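Local coordinates for protein disulfide-isomerase A4 (Rattus norvegicus, PDB 3EC3), which catalyses the rearrangement of disulfide bonds in proteins of the endoplasmic reticulum, and is represented here by its noncatalytic, thioredoxin-like b and b' domains, at residues P6-I11 with Q43-A48; L30-G35 with H58-T63; L73-L78 with V94-G99. The protein carries 1 engineered substitution. One frame throughout, in Å; residues are numbered along the deposited sequence.

Contact 1 (P6-I11 with Q43-A48)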
ATOM      1  N   PRO A   6      21.893  12.866   1.111  1.00 37.73           N
ATOM      2  CA  PRO A   6      21.638  11.888   0.057  1.00 36.57           C
ATOM      3  C   PRO A   6      20.212  11.354   0.201  1.00 34.09           C
ATOM      4  O   PRO A   6      19.842  10.885   1.275  1.00 34.98           O
ATOM      5  CB  PRO A   6      22.703  10.814   0.322  1.00 37.28           C
ATOM      6  CG  PRO A   6      22.931  10.872   1.837  1.00 37.48           C
ATOM      7  CD  PRO A   6      22.707  12.309   2.220  1.00 38.16           C
ATOM      8  N   PRO A   7      19.385  11.467  -0.851  1.00 31.54           N
ATOM      9  CA  PRO A   7      18.006  11.035  -0.607  1.00 29.69           C
ATOM     10  C   PRO A   7      17.907   9.527  -0.246  1.00 27.22           C
ATOM     11  O   PRO A   7      17.356   9.165   0.812  1.00 28.67           O
ATOM     12  CB  PRO A   7      17.286  11.405  -1.903  1.00 29.11           C
ATOM     13  CG  PRO A   7      18.355  11.436  -2.931  1.00 30.91           C
ATOM     14  CD  PRO A   7      19.582  11.952  -2.227  1.00 32.61           C
ATOM     15  N   SER A   8      18.523   8.668  -1.033  1.00 23.34           N
ATOM     16  CA  SER A   8      18.520   7.221  -0.743  1.00 20.21           C
ATOM     17  C   SER A   8      19.624   6.749   0.235  1.00 20.16           C
ATOM     18  O   SER A   8      20.816   7.167   0.148  1.00 19.26           O
ATOM     19  CB  SER A   8      18.556   6.422  -2.062  1.00 18.96           C
ATOM     20  OG  SER A   8      18.659   5.010  -1.817  1.00 19.38           O
ATOM     21  N   LYS A   9      19.250   5.876   1.176  1.00 18.07           N
ATOM     22  CA  LYS A   9      20.205   5.423   2.182  1.00 17.61           C
ATOM     23  C   LYS A   9      20.757   4.057   1.869  1.00 16.23           C
ATOM     24  O   LYS A   9      20.013   3.164   1.451  1.00 15.62           O
ATOM     25  CB  LYS A   9      19.513   5.451   3.594  1.00 18.94           C
ATOM     26  CG  LYS A   9      20.469   5.513   4.735  1.00 20.93           C
ATOM     27  CD  LYS A   9      19.755   5.959   6.046  1.00 19.31           C
ATOM     28  CE  LYS A   9      20.781   6.252   7.088  1.00 22.19           C
ATOM     29  NZ  LYS A   9      20.206   6.607   8.406  1.00 16.78           N
ATOM     30  N   GLU A  10      22.061   3.837   2.077  1.00 15.75           N
ATOM     31  CA  GLU A  10      22.624   2.520   1.739  1.00 15.60           C
ATOM     32  C   GLU A  10      22.183   1.400   2.701  1.00 16.83           C
ATOM     33  O   GLU A  10      22.096   1.600   3.932  1.00 17.03           O
ATOM     34  CB  GLU A  10      24.175   2.550   1.630  1.00 15.59           C
ATOM     35  CG  GLU A  10      24.767   1.287   0.972  1.00 14.76           C
ATOM     36  CD  GLU A  10      26.322   1.345   0.811  1.00 16.42           C
ATOM     37  OE1 GLU A  10      26.892   2.356   1.231  1.00 18.75           O
ATOM     38  OE2 GLU A  10      26.942   0.380   0.315  1.00 15.56           O
ATOM     39  N   ILE A  11      21.929   0.232   2.135  1.00 16.91           N
ATOM     40  CA  ILE A  11      21.651  -0.973   2.895  1.00 17.66           C
ATOM     41  C   ILE A  11      22.958  -1.724   2.894  1.00 18.05           C
ATOM     42  O   ILE A  11      23.533  -1.918   1.820  1.00 18.32           O
ATOM     43  CB  ILE A  11      20.531  -1.797   2.212  1.00 18.85           C
ATOM     44  CG1 ILE A  11      19.191  -1.069   2.522  1.00 23.62           C
ATOM     45  CG2 ILE A  11      20.609  -3.281   2.690  1.00 20.28           C
ATOM     46  CD1 ILE A  11      17.897  -1.859   2.310  1.00 23.89           C
ATOM     47  N   GLN A  43      20.489   8.239 -11.689  1.00 17.67           N
ATOM     48  CA  GLN A  43      19.126   8.500 -12.109  1.00 18.33           C
ATOM     49  C   GLN A  43      18.123   8.169 -10.964  1.00 18.66           C
ATOM     50  O   GLN A  43      17.128   8.887 -10.710  1.00 19.75           O
ATOM     51  CB  GLN A  43      18.801   7.655 -13.341  1.00 19.05           C
ATOM     52  CG  GLN A  43      19.402   8.166 -14.641  1.00 19.99           C
ATOM     53  CD  GLN A  43      19.057   9.631 -14.929  1.00 22.67           C
ATOM     54  OE1 GLN A  43      19.836  10.539 -14.637  1.00 27.57           O
ATOM     55  NE2 GLN A  43      17.909   9.856 -15.509  1.00 21.58           N
ATOM     56  N   TYR A  44      18.399   7.079 -10.271  1.00 17.66           N
ATOM     57  CA  TYR A  44      17.588   6.677  -9.098  1.00 18.15           C
ATOM     58  C   TYR A  44      17.632   7.749  -8.000  1.00 18.60           C
ATOM     59  O   TYR A  44      16.580   8.149  -7.486  1.00 18.08           O
ATOM     60  CB  TYR A  44      18.102   5.321  -8.585  1.00 17.42           C
ATOM     61  CG  TYR A  44      17.428   4.853  -7.290  1.00 18.53           C
ATOM     62  CD1 TYR A  44      18.143   4.756  -6.103  1.00 16.59           C
ATOM     63  CD2 TYR A  44      16.083   4.491  -7.283  1.00 20.02           C
ATOM     64  CE1 TYR A  44      17.523   4.323  -4.922  1.00 19.50           C
ATOM     65  CE2 TYR A  44      15.456   4.072  -6.125  1.00 19.58           C
ATOM     66  CZ  TYR A  44      16.192   4.002  -4.936  1.00 19.94           C
ATOM     67  OH  TYR A  44      15.556   3.534  -3.786  1.00 18.52           O
ATOM     68  N   GLN A  45      18.835   8.258  -7.681  1.00 19.98           N
ATOM     69  CA  GLN A  45      18.987   9.292  -6.643  1.00 20.96           C
ATOM     70  C   GLN A  45      18.245  10.578  -7.033  1.00 22.15           C
ATOM     71  O   GLN A  45      17.744  11.267  -6.164  1.00 21.74           O
ATOM     72  CB  GLN A  45      20.477   9.594  -6.283  1.00 22.74           C
ATOM     73  CG  GLN A  45      21.201   8.565  -5.308  1.00 24.36           C
ATOM     74  CD  GLN A  45      20.799   8.674  -3.785  1.00 26.06           C
ATOM     75  OE1 GLN A  45      19.714   9.174  -3.451  1.00 29.81           O
ATOM     76  NE2 GLN A  45      21.674   8.175  -2.873  1.00 20.61           N
ATOM     77  N   ASP A  46      18.236  10.910  -8.328  1.00 23.20           N
ATOM     78  CA  ASP A  46      17.477  12.075  -8.871  1.00 24.13           C
ATOM     79  C   ASP A  46      15.967  11.914  -8.628  1.00 23.59           C
ATOM     80  O   ASP A  46      15.320  12.815  -8.087  1.00 22.72           O
ATOM     81  CB  ASP A  46      17.784  12.202 -10.356  1.00 24.75           C
ATOM     82  CG  ASP A  46      17.306  13.510 -10.968  1.00 30.20           C
ATOM     83  OD1 ASP A  46      16.277  14.074 -10.539  1.00 35.48           O
ATOM     84  OD2 ASP A  46      17.966  13.951 -11.932  1.00 34.27           O
ATOM     85  N   ALA A  47      15.428  10.767  -9.027  1.00 22.57           N
ATOM     86  CA  ALA A  47      14.041  10.395  -8.727  1.00 23.82           C
ATOM     87  C   ALA A  47      13.696  10.415  -7.223  1.00 24.03           C
ATOM     88  O   ALA A  47      12.619  10.887  -6.814  1.00 25.37           O
ATOM     89  CB  ALA A  47      13.741   9.008  -9.296  1.00 22.50           C
ATOM     90  N   ALA A  48      14.577   9.833  -6.418  1.00 24.07           N
ATOM     91  CA  ALA A  48      14.391   9.745  -4.977  1.00 24.12           C
ATOM     92  C   ALA A  48      14.350  11.146  -4.340  1.00 24.41           C
ATOM     93  O   ALA A  48      13.542  11.425  -3.451  1.00 24.22           O
ATOM     94  CB  ALA A  48      15.512   8.933  -4.380  1.00 24.48           C
TER

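Contact 2 (L30-G35 with H58-T63)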
ATOM      1  N   LEU A  30      13.994  -0.145  -3.208  1.00 15.70           N
ATOM      2  CA  LEU A  30      15.392  -0.541  -3.227  1.00 16.21           C
ATOM      3  C   LEU A  30      16.023  -0.412  -4.599  1.00 16.39           C
ATOM      4  O   LEU A  30      15.698  -1.208  -5.500  1.00 17.58           O
ATOM      5  CB  LEU A  30      15.524  -1.973  -2.780  1.00 15.96           C
ATOM      6  CG  LEU A  30      16.990  -2.395  -2.618  1.00 20.28           C
ATOM      7  CD1 LEU A  30      17.756  -1.552  -1.642  1.00 21.54           C
ATOM      8  CD2 LEU A  30      17.034  -3.871  -2.188  1.00 24.83           C
ATOM      9  N   GLY A  31      16.995   0.478  -4.716  1.00 15.30           N
ATOM     10  CA  GLY A  31      17.811   0.566  -5.948  1.00 16.05           C
ATOM     11  C   GLY A  31      18.964  -0.426  -5.870  1.00 16.75           C
ATOM     12  O   GLY A  31      19.759  -0.388  -4.911  1.00 17.79           O
ATOM     13  N   VAL A  32      19.113  -1.285  -6.880  1.00 15.04           N
ATOM     14  CA  VAL A  32      20.197  -2.289  -6.842  1.00 13.70           C
ATOM     15  C   VAL A  32      21.131  -1.997  -8.005  1.00 14.09           C
ATOM     16  O   VAL A  32      20.762  -2.226  -9.160  1.00 14.38           O
ATOM     17  CB  VAL A  32      19.634  -3.723  -7.002  1.00 14.31           C
ATOM     18  CG1 VAL A  32      20.771  -4.803  -6.962  1.00 14.36           C
ATOM     19  CG2 VAL A  32      18.531  -4.036  -5.913  1.00 13.63           C
ATOM     20  N   PHE A  33      22.337  -1.555  -7.699  1.00 14.25           N
ATOM     21  CA  PHE A  33      23.260  -0.982  -8.692  1.00 14.48           C
ATOM     22  C   PHE A  33      24.653  -1.516  -8.545  1.00 14.76           C
ATOM     23  O   PHE A  33      24.959  -2.172  -7.565  1.00 16.74           O
ATOM     24  CB  PHE A  33      23.172   0.554  -8.647  1.00 15.25           C
ATOM     25  CG  PHE A  33      21.808   1.047  -9.079  1.00 14.26           C
ATOM     26  CD1 PHE A  33      20.896   1.521  -8.124  1.00 16.91           C
ATOM     27  CD2 PHE A  33      21.409   0.927 -10.432  1.00 16.71           C
ATOM     28  CE1 PHE A  33      19.610   1.937  -8.510  1.00 17.06           C
ATOM     29  CE2 PHE A  33      20.125   1.319 -10.830  1.00 18.09           C
ATOM     30  CZ  PHE A  33      19.216   1.824  -9.857  1.00 15.72           C
ATOM     31  N   GLN A  34      25.505  -1.237  -9.517  1.00 15.76           N
ATOM     32  CA  GLN A  34      26.865  -1.792  -9.495  1.00 17.21           C
ATOM     33  C   GLN A  34      27.797  -1.024  -8.560  1.00 17.39           C
ATOM     34  O   GLN A  34      28.729  -1.576  -7.996  1.00 16.34           O
ATOM     35  CB  GLN A  34      27.408  -1.856 -10.912  1.00 18.42           C
ATOM     36  CG  GLN A  34      26.450  -2.660 -11.857  1.00 21.55           C
ATOM     37  CD  GLN A  34      27.047  -2.898 -13.191  1.00 28.03           C
ATOM     38  OE1 GLN A  34      26.392  -2.679 -14.227  1.00 31.59           O
ATOM     39  NE2 GLN A  34      28.324  -3.299 -13.205  1.00 26.96           N
ATOM     40  N   GLY A  35      27.507   0.249  -8.350  1.00 17.88           N
ATOM     41  CA  GLY A  35      28.335   1.058  -7.475  1.00 17.73           C
ATOM     42  C   GLY A  35      27.937   2.511  -7.480  1.00 18.65           C
ATOM     43  O   GLY A  35      27.014   2.923  -8.177  1.00 18.23           O
ATOM     44  N   HIS A  58      16.069   3.328  -0.424  1.00 15.97           N
ATOM     45  CA  HIS A  58      17.293   2.655  -0.052  1.00 16.64           C
ATOM     46  C   HIS A  58      17.997   2.227  -1.333  1.00 17.60           C
ATOM     47  O   HIS A  58      17.356   2.208  -2.411  1.00 17.90           O
ATOM     48  CB  HIS A  58      17.006   1.433   0.796  1.00 16.53           C
ATOM     49  CG  HIS A  58      16.209   1.755   2.022  1.00 19.39           C
ATOM     50  ND1 HIS A  58      16.797   2.053   3.228  1.00 20.99           N
ATOM     51  CD2 HIS A  58      14.872   1.922   2.197  1.00 21.61           C
ATOM     52  CE1 HIS A  58      15.851   2.338   4.119  1.00 22.38           C
ATOM     53  NE2 HIS A  58      14.671   2.255   3.518  1.00 20.82           N
ATOM     54  N   HIS A  59      19.275   1.892  -1.194  1.00 16.72           N
ATOM     55  CA  HIS A  59      20.042   1.360  -2.342  1.00 18.01           C
ATOM     56  C   HIS A  59      21.053   0.374  -1.883  1.00 17.60           C
ATOM     57  O   HIS A  59      21.415   0.348  -0.722  1.00 19.55           O
ATOM     58  CB  HIS A  59      20.718   2.485  -3.150  1.00 16.87           C
ATOM     59  CG  HIS A  59      21.746   3.250  -2.383  1.00 17.36           C
ATOM     60  ND1 HIS A  59      21.441   4.360  -1.637  1.00 17.79           N
ATOM     61  CD2 HIS A  59      23.083   3.072  -2.263  1.00 15.80           C
ATOM     62  CE1 HIS A  59      22.548   4.848  -1.099  1.00 19.00           C
ATOM     63  NE2 HIS A  59      23.567   4.090  -1.476  1.00 17.25           N
ATOM     64  N   THR A  60      21.487  -0.495  -2.786  1.00 16.86           N
ATOM     65  CA  THR A  60      22.549  -1.400  -2.441  1.00 18.76           C
ATOM     66  C   THR A  60      23.424  -1.661  -3.659  1.00 18.08           C
ATOM     67  O   THR A  60      22.937  -1.629  -4.812  1.00 17.35           O
ATOM     68  CB  THR A  60      21.974  -2.742  -1.858  1.00 19.91           C
ATOM     69  OG1 THR A  60      23.058  -3.545  -1.397  1.00 24.00           O
ATOM     70  CG2 THR A  60      21.201  -3.526  -2.913  1.00 18.67           C
ATOM     71  N   PHE A  61      24.697  -1.910  -3.411  1.00 17.73           N
ATOM     72  CA  PHE A  61      25.589  -2.330  -4.476  1.00 19.54           C
ATOM     73  C   PHE A  61      26.054  -3.779  -4.252  1.00 21.90           C
ATOM     74  O   PHE A  61      26.988  -4.235  -4.908  1.00 23.00           O
ATOM     75  CB  PHE A  61      26.811  -1.403  -4.532  1.00 19.15           C
ATOM     76  CG  PHE A  61      26.476   0.044  -4.469  1.00 16.13           C
ATOM     77  CD1 PHE A  61      26.998   0.842  -3.448  1.00 18.65           C
ATOM     78  CD2 PHE A  61      25.628   0.614  -5.419  1.00 15.34           C
ATOM     79  CE1 PHE A  61      26.693   2.210  -3.372  1.00 17.22           C
ATOM     80  CE2 PHE A  61      25.309   2.008  -5.371  1.00 16.69           C
ATOM     81  CZ  PHE A  61      25.835   2.787  -4.355  1.00 17.18           C
ATOM     82  N   SER A  62      25.402  -4.482  -3.325  1.00 23.34           N
ATOM     83  CA  SER A  62      25.815  -5.839  -2.871  1.00 24.47           C
ATOM     84  C   SER A  62      25.334  -6.927  -3.809  1.00 25.57           C
ATOM     85  O   SER A  62      24.130  -7.075  -3.995  1.00 23.74           O
ATOM     86  CB  SER A  62      25.202  -6.106  -1.494  1.00 25.44           C
ATOM     87  OG  SER A  62      25.415  -7.438  -1.059  1.00 26.91           O
ATOM     88  N   THR A  63      26.256  -7.703  -4.378  1.00 25.66           N
ATOM     89  CA  THR A  63      25.864  -8.843  -5.208  1.00 27.00           C
ATOM     90  C   THR A  63      25.196  -9.908  -4.349  1.00 26.58           C
ATOM     91  O   THR A  63      24.352 -10.631  -4.836  1.00 26.64           O
ATOM     92  CB  THR A  63      27.045  -9.443  -6.023  1.00 27.69           C
ATOM     93  OG1 THR A  63      28.085  -9.881  -5.130  1.00 28.86           O
ATOM     94  CG2 THR A  63      27.602  -8.407  -6.972  1.00 27.77           C
TER
HETATM   95  O   HOH W   1      28.269  -4.477  -7.422  1.00 58.74           O

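Contact 3 (L73-L78 with V94-G99)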
ATOM      1  N   LEU A  73      22.048  -6.729 -11.284  1.00 25.67           N
ATOM      2  CA  LEU A  73      22.306  -5.336 -10.895  1.00 24.33           C
ATOM      3  C   LEU A  73      21.630  -4.438 -11.927  1.00 23.86           C
ATOM      4  O   LEU A  73      21.405  -4.855 -13.082  1.00 24.79           O
ATOM      5  CB  LEU A  73      23.829  -5.058 -10.753  1.00 25.07           C
ATOM      6  CG  LEU A  73      24.578  -5.905  -9.692  1.00 25.45           C
ATOM      7  CD1 LEU A  73      26.112  -5.728  -9.739  1.00 28.80           C
ATOM      8  CD2 LEU A  73      24.067  -5.684  -8.283  1.00 28.24           C
ATOM      9  N   GLY A  74      21.272  -3.225 -11.538  1.00 21.78           N
ATOM     10  CA  GLY A  74      20.722  -2.245 -12.475  1.00 19.29           C
ATOM     11  C   GLY A  74      19.217  -2.244 -12.443  1.00 19.35           C
ATOM     12  O   GLY A  74      18.563  -2.192 -13.486  1.00 17.87           O
ATOM     13  N   LYS A  75      18.661  -2.339 -11.237  1.00 18.98           N
ATOM     14  CA  LYS A  75      17.228  -2.476 -11.072  1.00 20.11           C
ATOM     15  C   LYS A  75      16.669  -1.603  -9.941  1.00 19.08           C
ATOM     16  O   LYS A  75      17.323  -1.345  -8.927  1.00 19.79           O
ATOM     17  CB  LYS A  75      16.858  -3.949 -10.748  1.00 20.73           C
ATOM     18  CG  LYS A  75      17.432  -5.042 -11.708  1.00 24.69           C
ATOM     19  CD  LYS A  75      16.712  -5.082 -13.010  1.00 25.98           C
ATOM     20  CE  LYS A  75      17.298  -6.141 -13.936  1.00 31.38           C
ATOM     21  NZ  LYS A  75      16.990  -5.731 -15.333  1.00 35.17           N
ATOM     22  N   LEU A  76      15.414  -1.206 -10.083  1.00 18.21           N
ATOM     23  CA  LEU A  76      14.679  -0.639  -8.981  1.00 18.71           C
ATOM     24  C   LEU A  76      13.690  -1.738  -8.524  1.00 18.78           C
ATOM     25  O   LEU A  76      12.950  -2.288  -9.351  1.00 18.57           O
ATOM     26  CB  LEU A  76      13.922   0.565  -9.526  1.00 19.85           C
ATOM     27  CG  LEU A  76      13.164   1.588  -8.684  1.00 25.80           C
ATOM     28  CD1 LEU A  76      11.726   1.769  -9.146  1.00 26.68           C
ATOM     29  CD2 LEU A  76      13.376   1.479  -7.159  1.00 22.98           C
ATOM     30  N   VAL A  77      13.661  -2.053  -7.227  1.00 19.03           N
ATOM     31  CA  VAL A  77      12.867  -3.168  -6.738  1.00 18.14           C
ATOM     32  C   VAL A  77      11.950  -2.553  -5.679  1.00 19.28           C
ATOM     33  O   VAL A  77      12.425  -1.833  -4.805  1.00 16.93           O
ATOM     34  CB  VAL A  77      13.764  -4.260  -6.109  1.00 19.41           C
ATOM     35  CG1 VAL A  77      12.907  -5.365  -5.519  1.00 21.08           C
ATOM     36  CG2 VAL A  77      14.794  -4.814  -7.149  1.00 17.91           C
ATOM     37  N   LEU A  78      10.653  -2.830  -5.765  1.00 17.63           N
ATOM     38  CA  LEU A  78       9.706  -2.375  -4.757  1.00 19.71           C
ATOM     39  C   LEU A  78       9.071  -3.615  -4.161  1.00 20.03           C
ATOM     40  O   LEU A  78       8.571  -4.504  -4.919  1.00 18.67           O
ATOM     41  CB  LEU A  78       8.613  -1.512  -5.368  1.00 20.31           C
ATOM     42  CG  LEU A  78       8.844   0.013  -5.324  1.00 23.67           C
ATOM     43  CD1 LEU A  78       9.759   0.343  -6.415  1.00 22.63           C
ATOM     44  CD2 LEU A  78       7.469   0.756  -5.507  1.00 22.20           C
ATOM     45  N   VAL A  94       9.822  -5.105 -10.269  1.00 20.28           N
ATOM     46  CA  VAL A  94      11.191  -4.842 -10.683  1.00 20.66           C
ATOM     47  C   VAL A  94      11.212  -4.045 -11.994  1.00 22.23           C
ATOM     48  O   VAL A  94      10.536  -4.435 -12.974  1.00 22.18           O
ATOM     49  CB  VAL A  94      11.977  -6.168 -10.853  1.00 20.95           C
ATOM     50  CG1 VAL A  94      13.410  -5.902 -11.275  1.00 20.25           C
ATOM     51  CG2 VAL A  94      11.975  -6.964  -9.527  1.00 20.75           C
HETATM   52  N   MSE A  95      11.929  -2.919 -11.996  1.00 21.64           N
HETATM   53  CA  MSE A  95      12.064  -2.063 -13.177  1.00 24.01           C
HETATM   54  C   MSE A  95      13.536  -1.945 -13.544  1.00 23.15           C
HETATM   55  O   MSE A  95      14.369  -1.758 -12.668  1.00 20.68           O
HETATM   56  CB  MSE A  95      11.512  -0.668 -12.915  1.00 22.65           C
HETATM   57  CG  MSE A  95      11.656   0.282 -14.111  1.00 27.36           C
HETATM   58 SE   MSE A  95      11.039   2.051 -13.618  0.70 31.03          SE
HETATM   59  CE  MSE A  95      12.165   2.421 -12.368  1.00 33.64           C
ATOM     60  N   ASP A  96      13.844  -2.089 -14.835  1.00 22.63           N
ATOM     61  CA  ASP A  96      15.210  -1.862 -15.328  1.00 24.12           C
ATOM     62  C   ASP A  96      15.533  -0.401 -15.185  1.00 23.20           C
ATOM     63  O   ASP A  96      14.710   0.441 -15.535  1.00 22.33           O
ATOM     64  CB  ASP A  96      15.360  -2.242 -16.830  1.00 25.18           C
ATOM     65  CG  ASP A  96      15.089  -3.721 -17.111  1.00 30.76           C
ATOM     66  OD1 ASP A  96      14.944  -4.514 -16.142  1.00 37.60           O
ATOM     67  OD2 ASP A  96      15.030  -4.112 -18.317  1.00 37.70           O
ATOM     68  N   VAL A  97      16.733  -0.088 -14.675  1.00 23.69           N
ATOM     69  CA  VAL A  97      17.168   1.298 -14.532  1.00 24.10           C
ATOM     70  C   VAL A  97      18.606   1.468 -15.013  1.00 24.97           C
ATOM     71  O   VAL A  97      19.526   0.877 -14.437  1.00 25.04           O
ATOM     72  CB  VAL A  97      17.065   1.838 -13.066  1.00 24.67           C
ATOM     73  CG1 VAL A  97      17.601   3.273 -12.986  1.00 23.83           C
ATOM     74  CG2 VAL A  97      15.620   1.819 -12.573  1.00 22.13           C
ATOM     75  N   GLN A  98      18.787   2.257 -16.076  1.00 25.03           N
ATOM     76  CA  GLN A  98      20.143   2.646 -16.484  1.00 24.72           C
ATOM     77  C   GLN A  98      20.312   4.132 -16.710  1.00 23.77           C
ATOM     78  O   GLN A  98      19.440   4.919 -16.376  1.00 22.56           O
ATOM     79  CB  GLN A  98      20.601   1.863 -17.702  1.00 24.98           C
ATOM     80  CG  GLN A  98      19.614   1.829 -18.805  1.00 28.95           C
ATOM     81  CD  GLN A  98      19.673   0.510 -19.485  1.00 34.42           C
ATOM     82  OE1 GLN A  98      20.025   0.428 -20.649  1.00 36.88           O
ATOM     83  NE2 GLN A  98      19.382  -0.557 -18.734  1.00 38.08           N
ATOM     84  N   GLY A  99      21.462   4.507 -17.276  1.00 22.55           N
ATOM     85  CA  GLY A  99      21.800   5.905 -17.406  1.00 23.14           C
ATOM     86  C   GLY A  99      20.756   6.576 -18.261  1.00 23.40           C
ATOM     87  O   GLY A  99      20.385   7.710 -18.007  1.00 23.94           O
TER

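Contact 1 (P6-I11 with Q43-A48)
Pro-7, Ser-8 and the side chains of Tyr-44, Gln-45 and Ala-48 join the two segments at one border of a thioredoxin-like fold, where the chain leading into the outermost strand 9-10 meets helix 39-51, the helix of the beta-alpha-beta crossover from strand 28-32 to strand 57-60. The contact is a worked example of a helix meeting the approach to a strand with one polar and one small apolar patch.

The polar part is a side-chain amide reading the backbone of one residue. Gln-45 NE2 donates to Ser-8 O at 3.3 Å with an N-H...O angle of 152°, the donor lying somewhat out of the carbonyl plane. Ser-8 N in turn donates to Gln-45 OE1 at 2.7 Å, although OE1 is modelled too close to the ring of Pro-7 for its position to be certain. The glutamine reaches this point with CG beside its own backbone N (chi1 -79°) and a second bend that turns CD (chi2 -76°). NE2 has a further hydrogen-bond partner in Tyr-41 OH, within the same helix, which probably helps to fix the rotation of the amide. Ser-8 CB lies beside the amide, 3.6 Å from Gln-45 CD.

The apolar part is small. Pro-7 CB lies 3.9 Å from Ala-48 CB, one turn of helix beyond the glutamine.

Around the aromatic ring the contact is one of proximity. Tyr-44 OH is hydrogen-bonded to His-58 O and Ser-8 OG to His-59 ND1, both on strand 57-60. Ser-8 OG, held by His-59 ND1, lies near the ring plane at the edge of Tyr-44, 3.4 Å from CE1.

Contact 2 (L30-G35 with H58-T63)
Gly-35 lays its bare backbone over one face of the Phe-61 ring. Its CA stands 3.8 Å from the ring centroid and 26° off the normal, a CH-pi contact, while its carbonyl carbon comes over the rim, 3.4 Å from Phe-61 CE2. Phe-33 meets the same ring differently: its carbonyl O lies near the ring plane at an edge, and its CB is 4.1 Å from Phe-61 CD2. Tyr-41 adds an edge-to-face contact. A water donates to both Gln-34 O and Phe-61 O, bridging the two segments beyond the ends of their strands.

Behind this end run the parallel strands 28-32 and 57-60, which with helix 39-51 between them form a beta-alpha-beta unit of this thioredoxin-like fold. Gly-31 N donates to His-58 O, Thr-60 N to Gly-31 O at 2.7 Å, and Phe-33 N to Thr-60 O at 2.9 Å. Gly-31 matters for shape, since a CB on it would collide with Phe-33 CE1. On the face carrying Leu-30, Val-32 and Thr-60, Val-32 CG2 lies beside Thr-60 CG2, 4.0 Å away, and Leu-30 CD1 rests 3.8 Å from His-59 CA. Thr-60 OG1, anti to its backbone N (chi1 -174°), accepts from Ser-62 N in an ST turn, and Ser-62 OG then caps Ile-65 N at the start of helix 63-69.

Contact 3 (L73-L78 with V94-G99)
Leu-76 and selenomethionine Met-95 press together at the apolar centre, with Leu-76 CD1 only 3.3 Å from Met-95 CE, tighter than ordinary van der Waals contact. The Met-95 chain is extended as far as SE and then bends (chi3 62°), which brings CE back toward the leucine. Val-97 joins on the same side, its CG2 lying 3.7 Å from Leu-76 CB.

On the other face of the sheet, Val-77 CG2 and Val-94 CG2 are 4.3 Å apart, and Lys-75 CD crosses Val-94 CG1 at 3.8 Å.

The backbones between these faces follow the rules of a short antiparallel pair. Leu-76 and Met-95 form the hydrogen-bonded pair, with Leu-76 N to Met-95 O at 2.8 Å and Met-95 N to Leu-76 O at 2.9 Å. Lys-75 with Asp-96 and Val-77 with Val-94 are non-hydrogen-bonded pairs. Beyond them Val-97 N donates to Gly-74 O.

The polar edge is a salt bridge between neighbours that point the same way. A bend at chi2 (-75°) turns the Lys-75 chain at CD, and NZ meets Asp-96 OD1 from well above the carboxylate plane; the modelled 2.5 Å is short, its exact value doubtful. An alanine in place of Lys-75 would probably leave Asp-96 OD1 without its cationic mate and strip Val-94 CG1 of the cover given by CD.

Strands 75-79 and 93-96 are the consecutive antiparallel pair at one border of the thioredoxin-like sheet, 93-96 being outermost there. Strand 75-79 passes its other side to strand 28-32, where Gly-74 and Lys-75 both face Val-32 in a G1 beta bulge. Helix 103-113 covers the Leu-76 face: Tyr-109 touches Leu-76 and Met-95, and Ile-106 touches Met-95 and Val-97.

How the contacts relate
The three contacts sample one five-stranded thioredoxin-like sheet from border to border. Contact 2 is the buried middle, a parallel pairing held chiefly by backbone bonds and finished by an aromatic ring. Contacts 1 and 3 are partly buried and use side-chain polarity at the borders: an uncharged amide in contact 1, a salt bridge in contact 3. Contacts 2 and 3 lie on neighbouring strands, 28-32 and 75-79. Contact 1 differs in bringing a helix to the sheet. That helix connects the two strands of contact 2, and its Tyr-44 ring also packs on Leu-76 of contact 3, Tyr-44 CE2 to Leu-76 CD2 at 3.5 Å.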